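Local coordinates for protein NDP-N-acetyl-D-galactosaminuronic acid dehydrogenase (Methanosarcina mazei Go1, PDB 3G79) that probably oxidises UDP-N-acetylmannosamine to the corresponding uronic acid in two NAD-dependent steps, as a member of the UDP-glucose/GDP-mannose dehydrogenase family, at residues Thr93-Phe96 and Ser97-Ser100; Pro151-Thr154 and Glu155-Lys159; Lys159-Leu162 and Glu163-Gly167; Leu168-Gly171 and Glu172-Leu176. One frame throughout, in Å; residues are numbered along the deposited sequence.

Contact 1 (Thr93-Phe96 and Ser97-Ser100); sequences TPDF and SRIS
D95 OD1 accepts the hydroxyl of S97, with OG 2.9 Å away on the syn side of the carboxylate and 31° out of its plane. The backbone N of S97 adds a weak bond to the same oxygen at 3.4 Å, so one carboxylate oxygen receives both the side chain and the amide of the residue two places on. Two backbone bonds carry the chain into the 3-10 turns that follow: R98 N reaches D95 O at 3.2 Å, and I99 N reaches F96 O at 2.9 Å. With CG of D95 anti to its backbone N (chi1 -177°), the carboxylate swings forward over the turn, where OD2 packs on R98 CG at 3.6 Å. D95 OD2 stays 4.0 Å from R98 NE, too far for an ion pair, and the carboxylate and guanidinium planes stand 81° apart. The R98 chain bends back along the turn, bringing one face of its guanidinium over T93 CB and placing NH2 3.7 Å from T93 OG1. On the apolar side, F96 and I99 run side by side, and CD1 of I99 meets the ring at its edge, 3.9 Å from F96 CD1. The turn follows strand 90-93, an outermost strand of the Rossmann-type sheet. T93 bonds through its backbone to G48 and Q50, R98 packs on L47 of strand 45-49, and F96 and I99 lean on Y136 of helix 124-136.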
ATOM      1  N   THR A  93     -36.218  18.956 -20.113  1.00 33.57           N
ATOM      2  CA  THR A  93     -36.589  20.298 -20.565  1.00 32.78           C
ATOM      3  C   THR A  93     -35.357  21.162 -20.843  1.00 31.98           C
ATOM      4  O   THR A  93     -34.333  21.012 -20.163  1.00 31.76           O
ATOM      5  CB  THR A  93     -37.545  21.003 -19.578  1.00 33.15           C
ATOM      6  OG1 THR A  93     -38.053  22.227 -20.148  1.00 42.90           O
ATOM      7  CG2 THR A  93     -36.851  21.289 -18.226  1.00 43.42           C
ATOM      8  N   PRO A  94     -35.440  22.016 -21.903  1.00 31.91           N
ATOM      9  CA  PRO A  94     -34.443  23.038 -22.341  1.00 31.26           C
ATOM     10  C   PRO A  94     -34.537  24.322 -21.503  1.00 30.96           C
ATOM     11  O   PRO A  94     -33.746  25.265 -21.657  1.00 30.80           O
ATOM     12  CB  PRO A  94     -34.883  23.324 -23.782  1.00 30.85           C
ATOM     13  CG  PRO A  94     -36.421  23.117 -23.730  1.00 27.56           C
ATOM     14  CD  PRO A  94     -36.531  21.866 -22.905  1.00 31.19           C
ATOM     15  N   ASP A  95     -35.511  24.323 -20.607  1.00 30.82           N
ATOM     16  CA  ASP A  95     -35.881  25.498 -19.859  1.00 31.40           C
ATOM     17  C   ASP A  95     -35.267  25.536 -18.438  1.00 31.21           C
ATOM     18  O   ASP A  95     -35.891  25.159 -17.444  1.00 31.08           O
ATOM     19  CB  ASP A  95     -37.420  25.607 -19.833  1.00 31.48           C
ATOM     20  CG  ASP A  95     -37.892  26.839 -19.134  1.00 38.92           C
ATOM     21  OD1 ASP A  95     -37.035  27.743 -18.941  1.00 31.35           O
ATOM     22  OD2 ASP A  95     -39.097  26.896 -18.798  1.00 30.57           O
ATOM     23  N   PHE A  96     -34.057  26.078 -18.374  1.00 31.16           N
ATOM     24  CA  PHE A  96     -33.257  26.177 -17.162  1.00 29.86           C
ATOM     25  C   PHE A  96     -33.852  27.010 -16.031  1.00 29.20           C
ATOM     26  O   PHE A  96     -33.496  26.822 -14.835  1.00 26.71           O
ATOM     27  CB  PHE A  96     -31.921  26.726 -17.533  1.00 29.03           C
ATOM     28  CG  PHE A  96     -31.050  25.741 -18.200  1.00 35.96           C
ATOM     29  CD1 PHE A  96     -30.108  25.027 -17.468  1.00 29.43           C
ATOM     30  CD2 PHE A  96     -31.138  25.527 -19.572  1.00 29.47           C
ATOM     31  CE1 PHE A  96     -29.264  24.125 -18.092  1.00 36.18           C
ATOM     32  CE2 PHE A  96     -30.298  24.613 -20.195  1.00 35.87           C
ATOM     33  CZ  PHE A  96     -29.370  23.911 -19.458  1.00 29.16           C
ATOM     34  N   SER A  97     -34.758  27.911 -16.418  1.00 30.05           N
ATOM     35  CA  SER A  97     -35.473  28.787 -15.486  1.00 31.21           C
ATOM     36  C   SER A  97     -36.200  27.972 -14.443  1.00 32.44           C
ATOM     37  O   SER A  97     -36.339  28.399 -13.302  1.00 33.78           O
ATOM     38  CB  SER A  97     -36.448  29.732 -16.224  1.00 31.29           C
ATOM     39  OG  SER A  97     -37.694  29.105 -16.475  1.00 26.10           O
ATOM     40  N   ARG A  98     -36.657  26.795 -14.836  1.00 33.06           N
ATOM     41  CA  ARG A  98     -37.312  25.865 -13.907  1.00 34.38           C
ATOM     42  C   ARG A  98     -36.417  25.250 -12.810  1.00 33.41           C
ATOM     43  O   ARG A  98     -36.902  24.492 -11.955  1.00 33.39           O
ATOM     44  CB  ARG A  98     -37.910  24.701 -14.676  1.00 36.29           C
ATOM     45  CG  ARG A  98     -38.941  25.038 -15.671  1.00 47.74           C
ATOM     46  CD  ARG A  98     -39.839  23.835 -15.681  1.00 40.13           C
ATOM     47  NE  ARG A  98     -40.351  23.525 -16.994  1.00 48.58           N
ATOM     48  CZ  ARG A  98     -40.973  22.391 -17.298  1.00 42.68           C
ATOM     49  NH1 ARG A  98     -41.161  21.441 -16.359  1.00 47.69           N
ATOM     50  NH2 ARG A  98     -41.416  22.238 -18.557  1.00 49.01           N
ATOM     51  N   ILE A  99     -35.118  25.500 -12.868  1.00 32.85           N
ATOM     52  CA  ILE A  99     -34.247  25.192 -11.730  1.00 33.07           C
ATOM     53  C   ILE A  99     -34.884  25.878 -10.516  1.00 33.68           C
ATOM     54  O   ILE A  99     -34.966  25.315  -9.404  1.00 34.03           O
ATOM     55  CB  ILE A  99     -32.791  25.703 -11.972  1.00 32.72           C
ATOM     56  CG1 ILE A  99     -32.066  24.803 -12.991  1.00 20.89           C
ATOM     57  CG2 ILE A  99     -32.004  25.825 -10.664  1.00 19.86           C
ATOM     58  CD1 ILE A  99     -30.944  25.541 -13.709  1.00 32.19           C
ATOM     59  N   SER A 100     -35.410  27.073 -10.754  1.00 33.46           N
ATOM     60  CA  SER A 100     -36.106  27.779  -9.701  1.00 33.13           C
ATOM     61  C   SER A 100     -37.115  26.969  -8.904  1.00 32.68           C
ATOM     62  O   SER A 100     -37.306  27.263  -7.722  1.00 34.39           O
ATOM     63  CB  SER A 100     -36.687  29.091 -10.186  1.00 32.89           C
ATOM     64  OG  SER A 100     -35.678  30.081 -10.104  1.00 43.23           O
TER

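Contact 2 (Pro151-Thr154 and Glu155-Lys159); sequences PGTT and EGMAK
The carbonyl oxygen of T153 is gripped by two amides of the first helical turn. A158 N makes the sound bond, 2.9 Å long and 163° at the hydrogen, with the donor tilted 26° from the carbonyl plane; G156 N adds a weak one at 3.2 Å. K159 N repeats the i+5 spacing on T154 O at 3.1 Å, so helix 154-166 opens with a wider pi-type turn. M157 N lies near T153 O but at a poor angle, and it finds a water instead at 2.7 Å. That water donates in turn to G152 O, 3.0 Å away, and bridges the widened turn; G156 N also approaches G152 O in a weak, bent bond. Side chains add little: OG1 of T153 lies beside the backbone N (chi1 -53°), which sets CG2 anti to that nitrogen, and the methyl runs beside M157 and meets its CE at 4.2 Å, while A158 CB rests against T153 O at 3.3 Å. Along the flank, K159 NZ forms a salt bridge with E155 OE1 at 2.8 Å. T153 OG1 bonds back to T150 O, and E232 of helix 228-258 takes the amides of G152 and T154. The N-terminal amides are thus shared among carbonyls, a water and a carboxylate, and the negative charge of E232 would probably be stabilised by the helix end.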
ATOM      1  N   PRO A 151      -9.243  19.153  -6.263  1.00 29.05           N
ATOM      2  CA  PRO A 151      -9.382  19.762  -4.966  1.00 29.63           C
ATOM      3  C   PRO A 151      -9.465  21.278  -5.041  1.00 30.12           C
ATOM      4  O   PRO A 151      -8.599  21.893  -5.655  1.00 30.97           O
ATOM      5  CB  PRO A 151      -8.101  19.324  -4.246  1.00 29.39           C
ATOM      6  CG  PRO A 151      -7.890  17.933  -4.787  1.00 33.81           C
ATOM      7  CD  PRO A 151      -8.287  18.030  -6.243  1.00 28.25           C
ATOM      8  N   GLY A 152     -10.476  21.855  -4.386  1.00 29.54           N
ATOM      9  CA  GLY A 152     -10.567  23.295  -4.187  1.00 29.76           C
ATOM     10  C   GLY A 152     -11.621  23.924  -5.085  1.00 31.21           C
ATOM     11  O   GLY A 152     -11.951  25.085  -4.941  1.00 30.64           O
ATOM     12  N   THR A 153     -12.156  23.140  -6.012  1.00 33.20           N
ATOM     13  CA  THR A 153     -13.194  23.606  -6.923  1.00 35.12           C
ATOM     14  C   THR A 153     -14.524  23.998  -6.209  1.00 36.76           C
ATOM     15  O   THR A 153     -15.036  25.122  -6.393  1.00 38.03           O
ATOM     16  CB  THR A 153     -13.410  22.549  -8.026  1.00 35.72           C
ATOM     17  OG1 THR A 153     -12.142  22.242  -8.645  1.00 26.10           O
ATOM     18  CG2 THR A 153     -14.449  23.027  -9.059  1.00 26.35           C
ATOM     19  N   THR A 154     -15.071  23.103  -5.381  1.00 35.85           N
ATOM     20  CA  THR A 154     -16.291  23.420  -4.651  1.00 35.25           C
ATOM     21  C   THR A 154     -16.225  24.742  -3.879  1.00 36.00           C
ATOM     22  O   THR A 154     -17.050  25.641  -4.126  1.00 36.44           O
ATOM     23  CB  THR A 154     -16.735  22.282  -3.734  1.00 34.33           C
ATOM     24  OG1 THR A 154     -16.759  21.101  -4.505  1.00 26.02           O
ATOM     25  CG2 THR A 154     -18.162  22.507  -3.200  1.00 25.03           C
ATOM     26  N   GLU A 155     -15.267  24.844  -2.953  1.00 35.55           N
ATOM     27  CA  GLU A 155     -15.131  26.032  -2.092  1.00 35.63           C
ATOM     28  C   GLU A 155     -14.532  27.200  -2.875  1.00 36.36           C
ATOM     29  O   GLU A 155     -14.575  28.337  -2.427  1.00 37.91           O
ATOM     30  CB  GLU A 155     -14.226  25.750  -0.888  1.00 35.12           C
ATOM     31  CG  GLU A 155     -14.651  24.596   0.004  1.00 42.57           C
ATOM     32  CD  GLU A 155     -15.551  25.022   1.128  1.00 35.13           C
ATOM     33  OE1 GLU A 155     -15.923  26.222   1.166  1.00 43.70           O
ATOM     34  OE2 GLU A 155     -15.906  24.168   1.977  1.00 42.64           O
ATOM     35  N   GLY A 156     -13.955  26.917  -4.031  1.00 35.35           N
ATOM     36  CA  GLY A 156     -13.360  27.944  -4.855  1.00 35.33           C
ATOM     37  C   GLY A 156     -14.311  28.384  -5.943  1.00 36.03           C
ATOM     38  O   GLY A 156     -15.257  29.094  -5.673  1.00 35.77           O
ATOM     39  N   MET A 157     -14.090  27.945  -7.174  1.00 37.49           N
ATOM     40  CA  MET A 157     -14.821  28.568  -8.268  1.00 39.43           C
ATOM     41  C   MET A 157     -16.281  28.197  -8.339  1.00 38.46           C
ATOM     42  O   MET A 157     -17.090  28.993  -8.803  1.00 38.48           O
ATOM     43  CB  MET A 157     -14.130  28.445  -9.649  1.00 42.05           C
ATOM     44  CG  MET A 157     -13.688  27.077 -10.120  1.00 33.75           C
ATOM     45  SD  MET A 157     -13.880  26.930 -11.940  1.00 46.01           S
ATOM     46  CE  MET A 157     -15.398  25.947 -11.859  1.00 32.59           C
ATOM     47  N   ALA A 158     -16.620  27.010  -7.857  1.00 37.60           N
ATOM     48  CA  ALA A 158     -17.995  26.577  -7.903  1.00 36.15           C
ATOM     49  C   ALA A 158     -18.806  27.574  -7.107  1.00 34.75           C
ATOM     50  O   ALA A 158     -19.685  28.197  -7.679  1.00 35.37           O
ATOM     51  CB  ALA A 158     -18.153  25.168  -7.391  1.00 35.80           C
ATOM     52  N   LYS A 159     -18.464  27.815  -5.845  1.00 33.47           N
ATOM     53  CA  LYS A 159     -19.225  28.815  -5.064  1.00 34.07           C
ATOM     54  C   LYS A 159     -19.146  30.290  -5.576  1.00 33.78           C
ATOM     55  O   LYS A 159     -20.119  31.024  -5.473  1.00 33.82           O
ATOM     56  CB  LYS A 159     -18.923  28.713  -3.568  1.00 35.01           C
ATOM     57  CG  LYS A 159     -18.068  29.816  -3.013  1.00 51.02           C
ATOM     58  CD  LYS A 159     -17.263  29.363  -1.813  1.00 38.73           C
ATOM     59  CE  LYS A 159     -18.076  29.377  -0.538  1.00 50.85           C
ATOM     60  NZ  LYS A 159     -17.823  28.090   0.164  1.00 40.78           N
TER
HETATM   61  O   HOH W   1     -11.631  26.866  -7.274  1.00 31.91           O

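Contact 3 (Lys159-Leu162 and Glu163-Gly167); sequences KQIL and EEESG
E163 and K159 lie side by side on the last turns of helix 154-166, the connecting helix of the beta-alpha-beta unit formed with strands 142-145 and 175-178. Regular i+4 bonds satisfy the backbone: E163 N to K159 O at 2.6 Å, E164 N to Q160 O at 2.7 Å, and E165 N to I161 O at 3.0 Å. The second is nearly straight along its carbonyl, with a C=O...donor angle of 174°. G167, with positive phi, ends the helix and gives its amide to E163 O. The carboxylate of E163 does not pair with K159, whose NZ is engaged by E155; CG of E163 lies against K159 O, while E163 OE2 bonds to the backbone N of A170 in the loop beyond. L162 turns its side chain to the interior, against I130 and V133 of helix 124-136 and F174. L162 O accepts from S166 N at 3.2 Å and from S166 OG, which meet it from opposite faces of the carbonyl plane. S166 OG also accepts the amide of L168. The serine torsion places OG between its own backbone N and carbonyl carbon (chi1 59°), folded back along the helix to sit 2.6 Å from L162 O.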
ATOM      1  N   LYS A 159     -18.464  27.815  -5.845  1.00 33.47           N
ATOM      2  CA  LYS A 159     -19.225  28.815  -5.064  1.00 34.07           C
ATOM      3  C   LYS A 159     -19.146  30.290  -5.576  1.00 33.78           C
ATOM      4  O   LYS A 159     -20.119  31.024  -5.473  1.00 33.82           O
ATOM      5  CB  LYS A 159     -18.923  28.713  -3.568  1.00 35.01           C
ATOM      6  CG  LYS A 159     -18.068  29.816  -3.013  1.00 51.02           C
ATOM      7  CD  LYS A 159     -17.263  29.363  -1.813  1.00 38.73           C
ATOM      8  CE  LYS A 159     -18.076  29.377  -0.538  1.00 50.85           C
ATOM      9  NZ  LYS A 159     -17.823  28.090   0.164  1.00 40.78           N
ATOM     10  N   GLN A 160     -17.997  30.724  -6.092  1.00 33.64           N
ATOM     11  CA  GLN A 160     -17.870  32.051  -6.675  1.00 34.53           C
ATOM     12  C   GLN A 160     -18.928  32.254  -7.786  1.00 33.85           C
ATOM     13  O   GLN A 160     -19.770  33.119  -7.689  1.00 33.54           O
ATOM     14  CB  GLN A 160     -16.439  32.284  -7.182  1.00 36.63           C
ATOM     15  CG  GLN A 160     -15.543  33.146  -6.263  1.00 70.28           C
ATOM     16  CD  GLN A 160     -14.630  32.350  -5.295  1.00 40.02           C
ATOM     17  OE1 GLN A 160     -13.411  32.570  -5.260  1.00 70.53           O
ATOM     18  NE2 GLN A 160     -15.219  31.445  -4.502  1.00 70.42           N
ATOM     19  N   ILE A 161     -18.908  31.424  -8.816  1.00 33.63           N
ATOM     20  CA  ILE A 161     -19.975  31.414  -9.807  1.00 34.06           C
ATOM     21  C   ILE A 161     -21.383  31.360  -9.193  1.00 35.09           C
ATOM     22  O   ILE A 161     -22.272  32.144  -9.555  1.00 36.45           O
ATOM     23  CB  ILE A 161     -19.826  30.230 -10.805  1.00 34.10           C
ATOM     24  CG1 ILE A 161     -18.498  30.317 -11.543  1.00 29.27           C
ATOM     25  CG2 ILE A 161     -20.911  30.294 -11.850  1.00 29.05           C
ATOM     26  CD1 ILE A 161     -18.194  29.112 -12.435  1.00 34.82           C
ATOM     27  N   LEU A 162     -21.620  30.413  -8.295  1.00 34.27           N
ATOM     28  CA  LEU A 162     -22.937  30.310  -7.692  1.00 32.51           C
ATOM     29  C   LEU A 162     -23.269  31.629  -7.031  1.00 32.39           C
ATOM     30  O   LEU A 162     -24.403  32.107  -7.135  1.00 32.60           O
ATOM     31  CB  LEU A 162     -23.019  29.166  -6.671  1.00 30.80           C
ATOM     32  CG  LEU A 162     -23.521  27.774  -7.105  1.00 42.16           C
ATOM     33  CD1 LEU A 162     -24.362  27.802  -8.396  1.00 29.97           C
ATOM     34  CD2 LEU A 162     -22.385  26.785  -7.229  1.00 29.73           C
ATOM     35  N   GLU A 163     -22.279  32.222  -6.369  1.00 32.11           N
ATOM     36  CA  GLU A 163     -22.523  33.422  -5.586  1.00 32.74           C
ATOM     37  C   GLU A 163     -22.649  34.675  -6.438  1.00 33.81           C
ATOM     38  O   GLU A 163     -23.496  35.505  -6.138  1.00 34.35           O
ATOM     39  CB  GLU A 163     -21.507  33.595  -4.453  1.00 32.28           C
ATOM     40  CG  GLU A 163     -21.644  32.492  -3.394  1.00 30.79           C
ATOM     41  CD  GLU A 163     -20.755  32.676  -2.179  1.00 31.63           C
ATOM     42  OE1 GLU A 163     -19.703  33.346  -2.264  1.00 31.73           O
ATOM     43  OE2 GLU A 163     -21.089  32.115  -1.125  1.00 31.02           O
ATOM     44  N   GLU A 164     -21.830  34.804  -7.490  1.00 34.49           N
ATOM     45  CA  GLU A 164     -21.867  35.964  -8.385  1.00 34.89           C
ATOM     46  C   GLU A 164     -23.190  35.979  -9.134  1.00 34.78           C
ATOM     47  O   GLU A 164     -23.770  37.034  -9.330  1.00 35.21           O
ATOM     48  CB  GLU A 164     -20.745  35.948  -9.436  1.00 36.25           C
ATOM     49  CG  GLU A 164     -19.296  36.031  -8.937  1.00 50.97           C
ATOM     50  CD  GLU A 164     -18.233  35.651 -10.021  1.00 38.82           C
ATOM     51  OE1 GLU A 164     -18.562  34.903 -10.996  1.00 50.95           O
ATOM     52  OE2 GLU A 164     -17.056  36.083  -9.870  1.00 50.56           O
ATOM     53  N   GLU A 165     -23.665  34.817  -9.570  1.00 34.32           N
ATOM     54  CA  GLU A 165     -24.840  34.802 -10.431  1.00 34.08           C
ATOM     55  C   GLU A 165     -26.129  35.027  -9.640  1.00 34.45           C
ATOM     56  O   GLU A 165     -27.015  35.793 -10.061  1.00 34.63           O
ATOM     57  CB  GLU A 165     -24.899  33.513 -11.256  1.00 34.09           C
ATOM     58  CG  GLU A 165     -23.766  33.360 -12.274  1.00 49.25           C
ATOM     59  CD  GLU A 165     -23.976  34.170 -13.554  1.00 34.48           C
ATOM     60  OE1 GLU A 165     -25.141  34.381 -13.969  1.00 49.81           O
ATOM     61  OE2 GLU A 165     -22.974  34.576 -14.162  1.00 49.60           O
ATOM     62  N   SER A 166     -26.230  34.354  -8.498  1.00 33.82           N
ATOM     63  CA  SER A 166     -27.442  34.404  -7.724  1.00 34.15           C
ATOM     64  C   SER A 166     -27.448  35.670  -6.887  1.00 35.16           C
ATOM     65  O   SER A 166     -28.494  36.282  -6.665  1.00 35.93           O
ATOM     66  CB  SER A 166     -27.542  33.183  -6.807  1.00 34.07           C
ATOM     67  OG  SER A 166     -26.430  33.134  -5.922  1.00 28.00           O
ATOM     68  N   GLY A 167     -26.270  36.064  -6.426  1.00 35.11           N
ATOM     69  CA  GLY A 167     -26.149  37.086  -5.408  1.00 34.41           C
ATOM     70  C   GLY A 167     -26.565  36.608  -4.028  1.00 34.18           C
ATOM     71  O   GLY A 167     -27.057  37.423  -3.259  1.00 35.91           O
TER

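Contact 4 (Leu168-Gly171 and Glu172-Leu176); sequences LKAG and EDFAL
A170 lies over one face of the F174 ring. A170 CA stands 3.8 Å from the F174 ring centroid and 18° off the normal, a CH-pi contact, while A170 CB reaches the rim at F174 CZ, 3.6 Å away. F174 gets there because CG lies between its backbone N and carbonyl carbon (chi1 64°), which folds the ring back against the turn. L168 crosses the phenyl group obliquely, with CB 4.1 Å from F174 CD2, and its carbonyl oxygen sits at the ring edge. These residues form a compact loop joining helix 154-166 to strand 175-178 in the Rossmann-type NAD-binding domain; A170 and F174 make a single beta bridge, with G171 N bonded nearly straight to F174 O at 2.8 Å. The loop is wound around K169 O, which takes a sound bond from D173 N at 2.8 Å and weak ones from E172 N and F174 N. D173 returns the grip, its OD1 accepting K169 N at 2.8 Å through the anti lone pair, while OD2 forms a salt bridge with K7. On the outer side, the K169 and E172 chains run side by side; the E172 carboxylate rests on K169 CB, with OE2 at 3.7 Å, while the ammonium group stays well apart. Behind the phenyl group, L162 of the helix closes in, and L137 packs against both L168 and F174.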
ATOM      1  N   LEU A 168     -26.385  35.317  -3.709  1.00 31.90           N
ATOM      2  CA  LEU A 168     -26.720  34.767  -2.384  1.00 30.05           C
ATOM      3  C   LEU A 168     -25.478  34.080  -1.838  1.00 29.62           C
ATOM      4  O   LEU A 168     -24.508  33.931  -2.552  1.00 28.95           O
ATOM      5  CB  LEU A 168     -27.842  33.722  -2.453  1.00 28.98           C
ATOM      6  CG  LEU A 168     -29.161  33.879  -3.235  1.00 42.60           C
ATOM      7  CD1 LEU A 168     -29.641  32.522  -3.650  1.00 28.43           C
ATOM      8  CD2 LEU A 168     -30.274  34.582  -2.473  1.00 28.35           C
ATOM      9  N   LYS A 169     -25.519  33.611  -0.597  1.00 29.54           N
ATOM     10  CA  LYS A 169     -24.312  33.082   0.029  1.00 30.07           C
ATOM     11  C   LYS A 169     -24.402  31.593   0.287  1.00 29.87           C
ATOM     12  O   LYS A 169     -25.390  31.108   0.827  1.00 30.36           O
ATOM     13  CB  LYS A 169     -24.003  33.805   1.345  1.00 30.37           C
ATOM     14  CG  LYS A 169     -23.709  35.279   1.185  1.00 44.79           C
ATOM     15  CD  LYS A 169     -22.272  35.482   0.822  1.00 31.84           C
ATOM     16  CE  LYS A 169     -21.972  36.946   0.499  1.00 45.31           C
ATOM     17  NZ  LYS A 169     -20.539  37.109   0.050  1.00 31.52           N
ATOM     18  N   ALA A 170     -23.350  30.880  -0.086  1.00 28.82           N
ATOM     19  CA  ALA A 170     -23.270  29.466   0.172  1.00 28.83           C
ATOM     20  C   ALA A 170     -23.094  29.210   1.675  1.00 28.86           C
ATOM     21  O   ALA A 170     -22.231  29.766   2.318  1.00 27.59           O
ATOM     22  CB  ALA A 170     -22.120  28.867  -0.620  1.00 28.76           C
ATOM     23  N   GLY A 171     -23.940  28.360   2.236  1.00 30.01           N
ATOM     24  CA  GLY A 171     -23.742  27.916   3.608  1.00 29.61           C
ATOM     25  C   GLY A 171     -24.521  28.825   4.502  1.00 30.92           C
ATOM     26  O   GLY A 171     -24.469  28.714   5.728  1.00 32.07           O
ATOM     27  N   GLU A 172     -25.217  29.770   3.891  1.00 31.20           N
ATOM     28  CA  GLU A 172     -26.153  30.577   4.634  1.00 31.76           C
ATOM     29  C   GLU A 172     -27.453  30.505   3.876  1.00 31.84           C
ATOM     30  O   GLU A 172     -28.426  29.997   4.401  1.00 32.45           O
ATOM     31  CB  GLU A 172     -25.684  32.024   4.758  1.00 32.58           C
ATOM     32  CG  GLU A 172     -24.257  32.221   5.185  1.00 52.90           C
ATOM     33  CD  GLU A 172     -23.837  33.663   5.035  1.00 34.01           C
ATOM     34  OE1 GLU A 172     -24.719  34.542   5.205  1.00 53.64           O
ATOM     35  OE2 GLU A 172     -22.638  33.931   4.740  1.00 53.55           O
ATOM     36  N   ASP A 173     -27.463  30.987   2.631  1.00 31.69           N
ATOM     37  CA  ASP A 173     -28.694  31.018   1.830  1.00 31.75           C
ATOM     38  C   ASP A 173     -29.023  29.708   1.139  1.00 30.42           C
ATOM     39  O   ASP A 173     -30.175  29.371   0.983  1.00 30.57           O
ATOM     40  CB  ASP A 173     -28.644  32.157   0.803  1.00 33.49           C
ATOM     41  CG  ASP A 173     -28.549  33.519   1.455  1.00 41.41           C
ATOM     42  OD1 ASP A 173     -27.627  34.299   1.122  1.00 34.89           O
ATOM     43  OD2 ASP A 173     -29.398  33.809   2.319  1.00 34.92           O
ATOM     44  N   PHE A 174     -28.006  28.983   0.688  1.00 29.65           N
ATOM     45  CA  PHE A 174     -28.219  27.731  -0.009  1.00 28.25           C
ATOM     46  C   PHE A 174     -27.146  26.736   0.419  1.00 27.70           C
ATOM     47  O   PHE A 174     -26.126  27.128   1.031  1.00 28.22           O
ATOM     48  CB  PHE A 174     -28.265  27.958  -1.527  1.00 28.20           C
ATOM     49  CG  PHE A 174     -26.969  28.456  -2.107  1.00 34.49           C
ATOM     50  CD1 PHE A 174     -25.979  27.557  -2.508  1.00 28.75           C
ATOM     51  CD2 PHE A 174     -26.743  29.824  -2.276  1.00 29.17           C
ATOM     52  CE1 PHE A 174     -24.778  27.987  -3.059  1.00 34.03           C
ATOM     53  CE2 PHE A 174     -25.528  30.281  -2.829  1.00 34.72           C
ATOM     54  CZ  PHE A 174     -24.538  29.346  -3.221  1.00 30.05           C
ATOM     55  N   ALA A 175     -27.402  25.456   0.141  1.00 26.18           N
ATOM     56  CA  ALA A 175     -26.547  24.352   0.554  1.00 24.98           C
ATOM     57  C   ALA A 175     -25.712  23.867  -0.644  1.00 25.56           C
ATOM     58  O   ALA A 175     -26.209  23.820  -1.782  1.00 26.52           O
ATOM     59  CB  ALA A 175     -27.421  23.229   1.093  1.00 24.25           C
ATOM     60  N   LEU A 176     -24.456  23.484  -0.392  1.00 24.44           N
ATOM     61  CA  LEU A 176     -23.533  23.125  -1.455  1.00 22.64           C
ATOM     62  C   LEU A 176     -22.768  21.874  -1.088  1.00 22.23           C
ATOM     63  O   LEU A 176     -22.148  21.820  -0.031  1.00 22.75           O
ATOM     64  CB  LEU A 176     -22.518  24.232  -1.654  1.00 21.83           C
ATOM     65  CG  LEU A 176     -21.954  24.666  -3.001  1.00 20.89           C
ATOM     66  CD1 LEU A 176     -20.624  25.419  -2.827  1.00 22.44           C
ATOM     67  CD2 LEU A 176     -21.866  23.667  -4.103  1.00 21.91           C
TER

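Contacts 2, 3 and 4 follow one another through a single beta-alpha-beta connection: the start of helix 154-166, its end, and the loop into strand 175-178. Contacts 2 and 3 share K159, contacts 3 and 4 touch through the end of the helix, and contact 2 reaches contact 4 where K159 and T154 pack on L176. Contact 1 stands apart, its centre about 24 Å from that of contact 2, at an outermost strand of the same sheet. Contact 3 is the surface member, rich in glutamates; the others are partly buried. Their chemistry differs accordingly: a widened, water-bridged turn in contact 2, regular helix bonds in contact 3, a loop packed on a phenylalanine ring in contact 4, and a 3-10 turn bonded to an aspartate side chain in contact 1.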